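PDB 3KYA: putative phosphatase from Bacteroides thetaiotaomicron, which is of unproven function, possibly a phosphatase, and binds zinc ions on a chain joining an IPT/TIG domain to a six-bladed beta-propeller. Local coordinates for residues A[147-152]-A[202-207]; A[198-203]-A[275-280]; A[260-265]-A[315-320]; A[376-381]-A[456-461]. All coordinates share one frame; numbering follows the deposited sequence.

Overall arrangement
After the N-terminal IPT/TIG domain, the chain runs through successive antiparallel sheets arranged as a six-bladed beta-propeller, and each contact joins one sheet, or a loop or helix attached to it, to the next. Interaction 1 closes the loop from 147 to 207. Interaction 2, closing 198 to 280, shares Asp202 and Glu203 with it, and Tyr206 packs on Phe280 and Ala201 between them. Interaction 3 closes 260 to 320 and crosses interaction 2, since 260-265 falls between the two segments of interaction 2 and 315-320 comes after them. Interaction 4 follows in series, closing 376 to 461 at the C-terminal strands; it touches interaction 3 where Phe379 meets Ile317, His318 and Pro319.

Interaction 1: residues A[147-152]-A[202-207]; sequences DPLNKD and DEAEYM. With ZN (zinc ion), chain B; EDO (1,2-ethanediol), chain H; EDO (1,2-ethanediol), chain L.
Two beta turns from neighbouring sheets of the propeller meet where Pro148 and Leu149 press on Ala204 and Glu203. The first, a type I turn from Asp147 to Asn150, follows strand 141-147; the second, a type II turn from Asp202 to Glu205, leads into strand 206-211. The methyl of Ala204 points at the proline ring, 3.8 Å from its CG, and the branch point of Leu149 reaches the same methyl, with CG 4.1 Å from Ala204 CB. With CG of Leu149 set anti to its carbonyl carbon (chi1 -52°), both leucine methyls approach the backbone of Glu203, CD1 lying 3.9 Å from Glu203 O. Each turn is braced from within. Asp147 OD1 takes the N-H of Leu149 at 2.9 Å from above the carboxylate plane, an Asx turn. In the other turn Asp202 N donates to Glu205 OE1 over 3.1 Å, met on the anti side, and Glu205 OE2 binds a zinc ion at 2.3 Å. The carboxylate of Glu203 turns to Lys195. The direct contact is small and largely apolar, by van der Waals touch, while Arg228 bridges the turns, pairing with Asp147 OD2 and donating to Ala204 O. The backbone N-H on Glu205 OE1 is consistent with holding that carboxylate in position for the metal.

Interaction 2: residues A[198-203]-A[275-280]; sequences EGYADE and DLVDYF
Tyr200 and Ala201 lie next to each other in the chain, yet both project toward helix 276-284, an arrangement that goes with the classic beta bulge they form opposite Ile197. Their loop, between strands 188-193 and 206-211, packs here on a helix that lies between strands 270-274 and 300-305 of the next blade. The tyrosine is the larger bump. Its ring lies across the helix and spans Val277 and Phe280, residues one turn apart: CD1 of Tyr200 stands 3.7 Å from Phe280 CB, while CE2 across the ring is 4.0 Å from Val277 CG1. The two aromatic side chains slide past one another in opposite directions, and the tyrosine meets Phe280 mainly at its CB. One face of the Phe280 ring receives the smaller bump, the methyl of Ala201, which sits 4.2 Å above the ring plane and is displaced toward the rim. On the opposite face CD2 of Tyr279 lies 3.7 Å above the centre, leaving Phe280 sandwiched between a methyl and an aromatic carbon. Tyr206, in strand 206-211, adds a ring inclined at about 50° to that of Phe280. Asp275 caps the helix: its CG is anti to the backbone N (chi1 -175°), which brings OD1 to Val277 N, 3.1 Å away. Between the two segments the chemistry is wholly apolar: the bulged loop, whose Ala201 sits beside the zinc ligand Glu205, is held to the helix by the fit of one ring and one methyl.

Interaction 3: residues A[260-265]-A[315-320]; sequences ELYFNS and IFIHPT
Tyr262 meets two isoleucines of the next sheet, Ile315 and Ile317, which lie on the same side of their strand. The closest touch is at the base of the tyrosine, where its CB is 3.8 Å from Ile315 CD1. Ile315 has CG1 anti to its carbonyl carbon (chi1 -55°) and an extended chi2, which carries the terminal methyl across to the tyrosine. Farther along, Ile317 CD1 approaches the ring obliquely, 4.4 Å from Tyr262 CD2. The next shell fixes the ring. Its hydroxyl donates to Glu260 OE2 over 2.7 Å, on the anti lone pair of the carboxylate, and Tyr339 is hydrogen-bonded to that same oxygen; Phe346 meets the tyrosine ring edge-to-face. A buried carboxylate thus has two phenols gathered on one of its oxygens, which would be expected to stabilise its charge. Strand 313-317 is tied back to the sheet of Tyr262 by Thr253 of strand 252-254, whose OG1 hydrogen-bonds to Ile315 O, and Ile317 also packs on Thr253. Beyond it the chain turns: His318 ND1 accepts from Thr320 N at 3.2 Å, with the N-H tilted 30° from the ring plane, and pairs with Thr320 OG1 at 2.7 Å. Strands 261-265 and 313-317 belong to consecutive four-stranded antiparallel sheets, and apolar side chains meeting between two such sheets are what packs neighbouring blades in a beta-propeller.

Interaction 4: residues A[376-381]-A[456-461]; sequences QGVFVK and EMFYVH. With EDO (1,2-ethanediol), chain G.
Val378, Val380 and Phe458 make the tight part of this contact, a small apolar cluster between two sheets. The backbones stay well apart, with 9.5 Å between the CA atoms of Val378 and Phe458, so the phenylalanine ring has to bridge the gap. Its leading corner does so: CE2 is 4.0 Å from CG2 of Val378, which comes at the ring edge near its plane, and CZ is 3.9 Å from Val380 CG2, which approaches obliquely. In Val378 a chi1 of -62° puts CG1 anti to the carbonyl carbon and leaves CG2, the methyl that touches, between the backbone N and the carbonyl carbon. Tyr394 and Tyr451 meet the same ring at inclined angles, and Ile471 packs on it as well. Strand 374-381 opens the sheet that ends with 412-415; strand 457-462 belongs to the one in which the early strand 105-110 pairs with 467-473. Joining the two ends of the propeller chain in one sheet is the closure characteristic of this fold, and this cluster packs the preceding blade on it. Toward solvent the two segments no longer meet. Glu456, in a G1 bulge with Met457, is exposed and holds a 1,2-ethanediol, probably from the crystallisation liquor, with OE2 2.7 Å from its O1 and a weak second bond from O2 to OE1. Lys381 is exposed too, its NZ paired with Glu390.

Interaction 1: residues A[147-152]-A[202-207]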
# COMPACT_ATOMS: atom_id res chain seq x y z
N ASP A 147 21.52 11.71 -22.60
CA ASP A 147 22.43 11.11 -23.57
C ASP A 147 22.84 9.76 -22.93
O ASP A 147 23.42 9.77 -21.85
CB ASP A 147 23.64 12.01 -23.79
CG ASP A 147 24.65 11.44 -24.79
OD1 ASP A 147 24.64 10.23 -25.07
OD2 ASP A 147 25.51 12.23 -25.28
N PRO A 148 22.52 8.61 -23.57
CA PRO A 148 22.88 7.33 -22.95
C PRO A 148 24.38 7.17 -22.67
O PRO A 148 24.73 6.39 -21.79
CB PRO A 148 22.39 6.28 -23.96
CG PRO A 148 21.34 6.98 -24.77
CD PRO A 148 21.79 8.41 -24.84
N LEU A 149 25.24 7.91 -23.37
CA LEU A 149 26.66 7.82 -23.16
C LEU A 149 27.18 8.83 -22.13
O LEU A 149 28.34 8.78 -21.77
CB LEU A 149 27.42 8.02 -24.47
CG LEU A 149 27.00 7.15 -25.65
CD1 LEU A 149 27.94 7.43 -26.84
CD2 LEU A 149 27.00 5.67 -25.29
N ASN A 150 26.33 9.74 -21.67
CA ASN A 150 26.75 10.75 -20.69
C ASN A 150 25.55 11.34 -19.98
O ASN A 150 24.89 12.25 -20.49
CB ASN A 150 27.58 11.85 -21.38
CG ASN A 150 28.06 12.93 -20.42
OD1 ASN A 150 27.81 12.86 -19.22
ND2 ASN A 150 28.74 13.93 -20.95
N LYS A 151 25.26 10.82 -18.79
CA LYS A 151 24.08 11.27 -18.03
C LYS A 151 24.22 12.68 -17.42
O LYS A 151 23.29 13.16 -16.78
CB LYS A 151 23.61 10.21 -17.00
CG LYS A 151 22.90 9.04 -17.69
CD LYS A 151 22.13 8.14 -16.73
CE LYS A 151 23.03 7.41 -15.81
NZ LYS A 151 22.26 6.47 -14.94
N ASP A 152 25.36 13.34 -17.62
CA ASP A 152 25.51 14.75 -17.28
C ASP A 152 24.75 15.60 -18.33
O ASP A 152 24.46 16.78 -18.09
CB ASP A 152 26.97 15.20 -17.28
CG ASP A 152 27.80 14.57 -16.17
OD1 ASP A 152 27.23 14.12 -15.16
OD2 ASP A 152 29.05 14.57 -16.29
N ASP A 202 26.88 2.49 -33.99
CA ASP A 202 27.27 2.32 -32.60
C ASP A 202 26.15 2.78 -31.68
O ASP A 202 25.25 3.49 -32.09
CB ASP A 202 28.57 3.06 -32.30
CG ASP A 202 29.77 2.28 -32.77
OD1 ASP A 202 29.99 1.16 -32.26
OD2 ASP A 202 30.49 2.75 -33.65
N GLU A 203 26.23 2.35 -30.42
CA GLU A 203 25.26 2.69 -29.38
C GLU A 203 25.07 4.19 -29.28
O GLU A 203 26.04 4.91 -29.10
CB GLU A 203 25.75 2.15 -28.03
CG GLU A 203 24.77 2.34 -26.86
CD GLU A 203 23.58 1.40 -26.89
OE1 GLU A 203 23.66 0.34 -27.55
OE2 GLU A 203 22.58 1.71 -26.21
N ALA A 204 23.83 4.65 -29.41
CA ALA A 204 23.47 6.08 -29.31
C ALA A 204 24.24 7.01 -30.25
O ALA A 204 24.47 8.18 -29.94
CB ALA A 204 23.58 6.57 -27.85
N GLU A 205 24.62 6.50 -31.42
CA GLU A 205 25.28 7.30 -32.43
C GLU A 205 24.25 8.24 -33.07
O GLU A 205 24.62 9.26 -33.65
CB GLU A 205 25.94 6.41 -33.50
CG GLU A 205 26.76 7.19 -34.51
CD GLU A 205 27.58 6.33 -35.49
OE1 GLU A 205 27.45 5.08 -35.50
OE2 GLU A 205 28.36 6.94 -36.26
N TYR A 206 22.97 7.88 -32.96
CA TYR A 206 21.89 8.69 -33.52
C TYR A 206 20.80 9.06 -32.52
O TYR A 206 20.28 8.21 -31.78
CB TYR A 206 21.24 7.93 -34.68
CG TYR A 206 22.22 7.61 -35.80
CD1 TYR A 206 23.01 6.47 -35.74
CD2 TYR A 206 22.36 8.45 -36.89
CE1 TYR A 206 23.93 6.18 -36.75
CE2 TYR A 206 23.28 8.17 -37.90
CZ TYR A 206 24.05 7.03 -37.83
OH TYR A 206 24.96 6.75 -38.83
N MSE A 207 20.46 10.35 -32.53
CA MSE A 207 19.33 10.89 -31.79
C MSE A 207 18.15 10.80 -32.75
O MSE A 207 18.27 11.22 -33.90
CB MSE A 207 19.58 12.34 -31.39
CG MSE A 207 18.44 12.97 -30.57
SE MSE A 207 18.67 14.87 -30.21
CE MSE A 207 20.08 14.85 -28.84
ZN ZN B . 30.09 5.41 -36.55
C1 EDO H . 27.23 6.15 -19.29
O1 EDO H . 28.33 5.77 -18.45
C2 EDO H . 26.32 7.16 -18.60
O2 EDO H . 27.04 8.34 -18.20
C1 EDO L . 29.47 11.94 -25.63
O1 EDO L . 30.88 11.76 -25.72
C2 EDO L . 29.10 12.29 -24.21
O2 EDO L . 29.27 13.69 -23.96

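Interaction 2: residues A[198-203]-A[275-280]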
# COMPACT_ATOMS: atom_id res chain seq x y z
N GLU A 198 24.76 -3.99 -35.11
CA GLU A 198 25.95 -4.64 -35.65
C GLU A 198 26.08 -4.39 -37.14
O GLU A 198 25.11 -4.54 -37.89
CB GLU A 198 25.95 -6.14 -35.29
CG GLU A 198 26.40 -6.40 -33.83
CD GLU A 198 25.89 -7.71 -33.23
OE1 GLU A 198 24.69 -8.01 -33.42
OE2 GLU A 198 26.67 -8.40 -32.53
N GLY A 199 27.26 -3.96 -37.56
CA GLY A 199 27.55 -3.65 -38.96
C GLY A 199 27.11 -2.28 -39.46
O GLY A 199 27.50 -1.89 -40.55
N TYR A 200 26.36 -1.53 -38.65
CA TYR A 200 25.78 -0.26 -39.12
C TYR A 200 25.84 0.98 -38.22
O TYR A 200 25.99 2.09 -38.73
CB TYR A 200 24.29 -0.50 -39.46
CG TYR A 200 24.07 -1.51 -40.56
CD1 TYR A 200 24.33 -1.18 -41.89
CD2 TYR A 200 23.61 -2.79 -40.29
CE1 TYR A 200 24.12 -2.10 -42.92
CE2 TYR A 200 23.40 -3.72 -41.31
CZ TYR A 200 23.66 -3.36 -42.62
OH TYR A 200 23.47 -4.28 -43.62
N ALA A 201 25.70 0.82 -36.90
CA ALA A 201 25.63 1.98 -36.01
C ALA A 201 26.02 1.65 -34.57
O ALA A 201 25.57 0.67 -34.00
CB ALA A 201 24.19 2.55 -36.02
N ASP A 202 26.88 2.49 -33.99
CA ASP A 202 27.27 2.32 -32.60
C ASP A 202 26.15 2.78 -31.68
O ASP A 202 25.25 3.49 -32.09
CB ASP A 202 28.57 3.06 -32.30
CG ASP A 202 29.77 2.28 -32.77
OD1 ASP A 202 29.99 1.16 -32.26
OD2 ASP A 202 30.49 2.75 -33.65
N GLU A 203 26.23 2.35 -30.42
CA GLU A 203 25.26 2.69 -29.38
C GLU A 203 25.07 4.19 -29.28
O GLU A 203 26.04 4.91 -29.10
CB GLU A 203 25.75 2.15 -28.03
CG GLU A 203 24.77 2.34 -26.86
CD GLU A 203 23.58 1.40 -26.89
OE1 GLU A 203 23.66 0.34 -27.55
OE2 GLU A 203 22.58 1.71 -26.21
N ASP A 275 12.36 -1.25 -38.71
CA ASP A 275 13.62 -1.88 -38.38
C ASP A 275 14.67 -0.95 -38.98
O ASP A 275 14.76 -0.83 -40.21
CB ASP A 275 13.70 -3.29 -38.97
CG ASP A 275 14.96 -4.05 -38.55
OD1 ASP A 275 15.96 -3.43 -38.13
OD2 ASP A 275 14.97 -5.29 -38.69
N LEU A 276 15.45 -0.28 -38.13
CA LEU A 276 16.47 0.66 -38.61
C LEU A 276 17.52 0.02 -39.53
O LEU A 276 18.15 0.73 -40.32
CB LEU A 276 17.17 1.39 -37.44
CG LEU A 276 16.27 2.26 -36.56
CD1 LEU A 276 17.07 2.87 -35.40
CD2 LEU A 276 15.57 3.35 -37.39
N VAL A 277 17.72 -1.30 -39.43
CA VAL A 277 18.65 -2.02 -40.33
C VAL A 277 18.28 -1.74 -41.78
O VAL A 277 19.16 -1.58 -42.63
CB VAL A 277 18.66 -3.55 -40.08
CG1 VAL A 277 19.40 -4.28 -41.21
CG2 VAL A 277 19.29 -3.88 -38.74
N ASP A 278 16.97 -1.69 -42.08
CA ASP A 278 16.49 -1.39 -43.45
C ASP A 278 17.01 -0.04 -43.92
O ASP A 278 17.44 0.11 -45.07
CB ASP A 278 14.96 -1.39 -43.52
CG ASP A 278 14.35 -2.76 -43.31
OD1 ASP A 278 15.08 -3.77 -43.37
OD2 ASP A 278 13.11 -2.84 -43.12
N TYR A 279 16.98 0.94 -43.02
CA TYR A 279 17.44 2.28 -43.32
C TYR A 279 18.95 2.35 -43.56
O TYR A 279 19.38 2.86 -44.60
CB TYR A 279 17.06 3.24 -42.18
CG TYR A 279 17.69 4.60 -42.35
CD1 TYR A 279 17.23 5.48 -43.31
CD2 TYR A 279 18.78 4.98 -41.56
CE1 TYR A 279 17.81 6.71 -43.48
CE2 TYR A 279 19.37 6.22 -41.72
CZ TYR A 279 18.88 7.08 -42.69
OH TYR A 279 19.44 8.31 -42.86
N PHE A 280 19.74 1.80 -42.64
CA PHE A 280 21.20 1.87 -42.76
C PHE A 280 21.75 1.03 -43.91
O PHE A 280 22.72 1.44 -44.54
CB PHE A 280 21.88 1.52 -41.44
CG PHE A 280 21.67 2.56 -40.39
CD1 PHE A 280 22.27 3.81 -40.52
CD2 PHE A 280 20.90 2.30 -39.27
CE1 PHE A 280 22.08 4.79 -39.55
CE2 PHE A 280 20.72 3.27 -38.30
CZ PHE A 280 21.30 4.52 -38.45

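Interaction 3: residues A[260-265]-A[315-320]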
# COMPACT_ATOMS: atom_id res chain seq x y z
N GLU A 260 14.37 -2.01 -32.60
CA GLU A 260 13.49 -1.46 -33.62
C GLU A 260 12.79 -0.20 -33.09
O GLU A 260 12.78 0.05 -31.87
CB GLU A 260 12.48 -2.51 -34.16
CG GLU A 260 11.34 -2.92 -33.23
CD GLU A 260 11.72 -3.95 -32.17
OE1 GLU A 260 12.94 -4.18 -31.95
OE2 GLU A 260 10.78 -4.54 -31.58
N LEU A 261 12.23 0.58 -34.00
CA LEU A 261 11.57 1.85 -33.70
C LEU A 261 10.04 1.78 -33.82
O LEU A 261 9.51 1.33 -34.84
CB LEU A 261 12.07 2.93 -34.65
CG LEU A 261 11.54 4.36 -34.42
CD1 LEU A 261 12.04 4.94 -33.09
CD2 LEU A 261 11.93 5.26 -35.58
N TYR A 262 9.35 2.24 -32.78
CA TYR A 262 7.90 2.35 -32.78
C TYR A 262 7.51 3.82 -32.78
O TYR A 262 8.04 4.61 -32.00
CB TYR A 262 7.30 1.59 -31.59
CG TYR A 262 7.52 0.10 -31.70
CD1 TYR A 262 6.70 -0.69 -32.51
CD2 TYR A 262 8.58 -0.51 -31.04
CE1 TYR A 262 6.93 -2.05 -32.64
CE2 TYR A 262 8.80 -1.87 -31.15
CZ TYR A 262 7.99 -2.64 -31.96
OH TYR A 262 8.23 -3.98 -32.08
N PHE A 263 6.64 4.21 -33.72
CA PHE A 263 6.12 5.58 -33.75
C PHE A 263 4.63 5.53 -34.16
O PHE A 263 4.18 4.55 -34.76
CB PHE A 263 6.95 6.50 -34.64
CG PHE A 263 6.91 6.15 -36.10
CD1 PHE A 263 7.73 5.16 -36.62
CD2 PHE A 263 6.08 6.85 -36.96
CE1 PHE A 263 7.69 4.85 -37.97
CE2 PHE A 263 6.02 6.53 -38.32
CZ PHE A 263 6.82 5.53 -38.82
N ASN A 264 3.88 6.57 -33.79
CA ASN A 264 2.43 6.59 -34.07
C ASN A 264 1.96 7.71 -34.98
O ASN A 264 2.74 8.49 -35.52
CB ASN A 264 1.65 6.73 -32.75
CG ASN A 264 1.57 8.17 -32.26
OD1 ASN A 264 2.54 8.94 -32.37
ND2 ASN A 264 0.42 8.55 -31.72
N SER A 265 0.64 7.74 -35.18
CA SER A 265 -0.05 8.86 -35.77
C SER A 265 -1.35 9.03 -34.98
O SER A 265 -2.06 8.06 -34.70
CB SER A 265 -0.36 8.69 -37.25
OG SER A 265 -1.15 9.78 -37.72
N ILE A 315 4.62 5.97 -26.26
CA ILE A 315 4.92 4.58 -25.95
C ILE A 315 6.09 4.50 -24.97
O ILE A 315 7.18 5.04 -25.25
CB ILE A 315 5.28 3.82 -27.25
CG1 ILE A 315 4.16 3.96 -28.29
CG2 ILE A 315 5.56 2.35 -26.96
CD1 ILE A 315 4.54 3.43 -29.68
N PHE A 316 5.86 3.83 -23.85
CA PHE A 316 6.87 3.66 -22.79
C PHE A 316 7.10 2.17 -22.61
O PHE A 316 6.20 1.43 -22.16
CB PHE A 316 6.41 4.32 -21.49
CG PHE A 316 5.96 5.74 -21.67
CD1 PHE A 316 6.88 6.76 -21.85
CD2 PHE A 316 4.60 6.06 -21.69
CE1 PHE A 316 6.47 8.05 -22.06
CE2 PHE A 316 4.19 7.37 -21.88
CZ PHE A 316 5.13 8.37 -22.07
N ILE A 317 8.30 1.71 -22.99
CA ILE A 317 8.62 0.28 -22.97
C ILE A 317 9.38 -0.12 -21.70
O ILE A 317 10.31 0.57 -21.29
CB ILE A 317 9.42 -0.13 -24.23
CG1 ILE A 317 8.67 0.31 -25.50
CG2 ILE A 317 9.68 -1.64 -24.24
CD1 ILE A 317 9.47 0.11 -26.80
N HIS A 318 8.96 -1.23 -21.10
CA HIS A 318 9.57 -1.79 -19.91
C HIS A 318 11.05 -2.12 -20.20
O HIS A 318 11.38 -2.52 -21.32
CB HIS A 318 8.78 -3.04 -19.51
CG HIS A 318 9.16 -3.63 -18.19
ND1 HIS A 318 10.14 -4.58 -18.05
CD2 HIS A 318 8.66 -3.41 -16.95
CE1 HIS A 318 10.23 -4.93 -16.77
NE2 HIS A 318 9.34 -4.24 -16.09
N PRO A 319 11.94 -1.95 -19.21
CA PRO A 319 13.37 -2.24 -19.46
C PRO A 319 13.69 -3.65 -19.99
O PRO A 319 14.69 -3.81 -20.71
CB PRO A 319 14.04 -2.00 -18.10
CG PRO A 319 13.08 -1.09 -17.35
CD PRO A 319 11.70 -1.47 -17.83
N THR A 320 12.87 -4.64 -19.66
CA THR A 320 13.06 -6.00 -20.17
C THR A 320 12.60 -6.11 -21.62
O THR A 320 12.89 -7.10 -22.28
CB THR A 320 12.27 -7.05 -19.36
OG1 THR A 320 10.87 -6.77 -19.48
CG2 THR A 320 12.68 -7.05 -17.88

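Interaction 4: residues A[376-381]-A[456-461]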
# COMPACT_ATOMS: atom_id res chain seq x y z
N GLN A 376 4.89 12.26 -19.68
CA GLN A 376 6.02 11.35 -19.70
C GLN A 376 6.08 10.41 -18.51
O GLN A 376 5.81 10.81 -17.38
CB GLN A 376 7.34 12.13 -19.81
CG GLN A 376 8.53 11.25 -20.24
CD GLN A 376 9.72 12.07 -20.70
OE1 GLN A 376 9.83 13.25 -20.38
NE2 GLN A 376 10.63 11.43 -21.45
N GLY A 377 6.49 9.18 -18.78
CA GLY A 377 6.61 8.15 -17.77
C GLY A 377 7.92 7.41 -17.85
O GLY A 377 8.54 7.34 -18.91
N VAL A 378 8.33 6.83 -16.72
CA VAL A 378 9.57 6.08 -16.63
C VAL A 378 9.41 4.86 -15.72
O VAL A 378 8.60 4.86 -14.80
CB VAL A 378 10.71 6.97 -16.07
CG1 VAL A 378 10.97 8.12 -17.02
CG2 VAL A 378 10.37 7.49 -14.67
N PHE A 379 10.17 3.81 -16.02
CA PHE A 379 10.19 2.62 -15.17
C PHE A 379 11.33 2.73 -14.15
O PHE A 379 12.44 3.13 -14.50
CB PHE A 379 10.31 1.35 -16.00
CG PHE A 379 9.09 1.05 -16.79
CD1 PHE A 379 8.03 0.34 -16.23
CD2 PHE A 379 8.98 1.48 -18.10
CE1 PHE A 379 6.89 0.07 -16.95
CE2 PHE A 379 7.83 1.20 -18.84
CZ PHE A 379 6.78 0.50 -18.25
N VAL A 380 11.04 2.39 -12.91
CA VAL A 380 12.01 2.51 -11.81
C VAL A 380 12.07 1.24 -10.99
O VAL A 380 11.05 0.73 -10.54
CB VAL A 380 11.64 3.69 -10.89
CG1 VAL A 380 12.55 3.75 -9.65
CG2 VAL A 380 11.66 5.01 -11.69
N LYS A 381 13.28 0.75 -10.77
CA LYS A 381 13.48 -0.46 -10.01
C LYS A 381 13.05 -0.27 -8.55
O LYS A 381 13.32 0.75 -7.93
CB LYS A 381 14.94 -0.92 -10.10
CG LYS A 381 15.23 -2.19 -9.30
CD LYS A 381 16.50 -2.92 -9.77
CE LYS A 381 16.24 -3.72 -11.06
NZ LYS A 381 17.42 -4.55 -11.46
N GLU A 456 19.91 7.64 -8.53
CA GLU A 456 18.59 7.42 -7.92
C GLU A 456 17.85 8.74 -7.70
O GLU A 456 17.47 9.09 -6.57
CB GLU A 456 18.71 6.61 -6.64
CG GLU A 456 19.13 5.17 -6.94
CD GLU A 456 19.32 4.32 -5.70
OE1 GLU A 456 19.58 4.87 -4.61
OE2 GLU A 456 19.22 3.08 -5.83
N MSE A 457 17.65 9.46 -8.79
CA MSE A 457 16.93 10.73 -8.75
C MSE A 457 16.17 11.00 -10.02
O MSE A 457 16.55 10.56 -11.12
CB MSE A 457 17.89 11.89 -8.48
CG MSE A 457 18.91 12.13 -9.53
SE MSE A 457 20.18 13.51 -8.91
CE MSE A 457 19.01 15.03 -9.12
N PHE A 458 15.09 11.75 -9.87
CA PHE A 458 14.26 12.15 -10.97
C PHE A 458 14.53 13.60 -11.33
O PHE A 458 14.84 14.41 -10.45
CB PHE A 458 12.77 12.11 -10.60
CG PHE A 458 12.22 10.75 -10.26
CD1 PHE A 458 12.28 10.25 -8.96
CD2 PHE A 458 11.53 10.02 -11.22
CE1 PHE A 458 11.72 9.01 -8.64
CE2 PHE A 458 10.96 8.78 -10.92
CZ PHE A 458 11.05 8.28 -9.63
N TYR A 459 14.42 13.91 -12.62
CA TYR A 459 14.35 15.29 -13.09
C TYR A 459 12.95 15.44 -13.68
O TYR A 459 12.47 14.57 -14.42
CB TYR A 459 15.40 15.62 -14.15
CG TYR A 459 16.78 15.61 -13.57
CD1 TYR A 459 17.32 16.75 -12.99
CD2 TYR A 459 17.55 14.45 -13.56
CE1 TYR A 459 18.58 16.74 -12.43
CE2 TYR A 459 18.82 14.43 -13.03
CZ TYR A 459 19.32 15.58 -12.46
OH TYR A 459 20.58 15.58 -11.91
N VAL A 460 12.30 16.56 -13.37
CA VAL A 460 10.94 16.81 -13.78
C VAL A 460 10.85 18.13 -14.53
O VAL A 460 11.40 19.12 -14.06
CB VAL A 460 10.04 16.94 -12.55
CG1 VAL A 460 8.59 17.15 -12.98
CG2 VAL A 460 10.19 15.71 -11.62
N HIS A 461 10.15 18.16 -15.66
CA HIS A 461 9.92 19.41 -16.37
C HIS A 461 8.58 19.99 -15.95
O HIS A 461 7.52 19.46 -16.32
CB HIS A 461 9.99 19.22 -17.88
CG HIS A 461 9.66 20.46 -18.64
ND1 HIS A 461 8.93 20.45 -19.82
CD2 HIS A 461 9.87 21.77 -18.35
CE1 HIS A 461 8.78 21.69 -20.25
NE2 HIS A 461 9.32 22.51 -19.37
C1 EDO G . 20.38 0.97 -3.69
O1 EDO G . 18.98 1.14 -3.93
C2 EDO G . 20.82 1.85 -2.53
O2 EDO G . 21.82 2.78 -2.97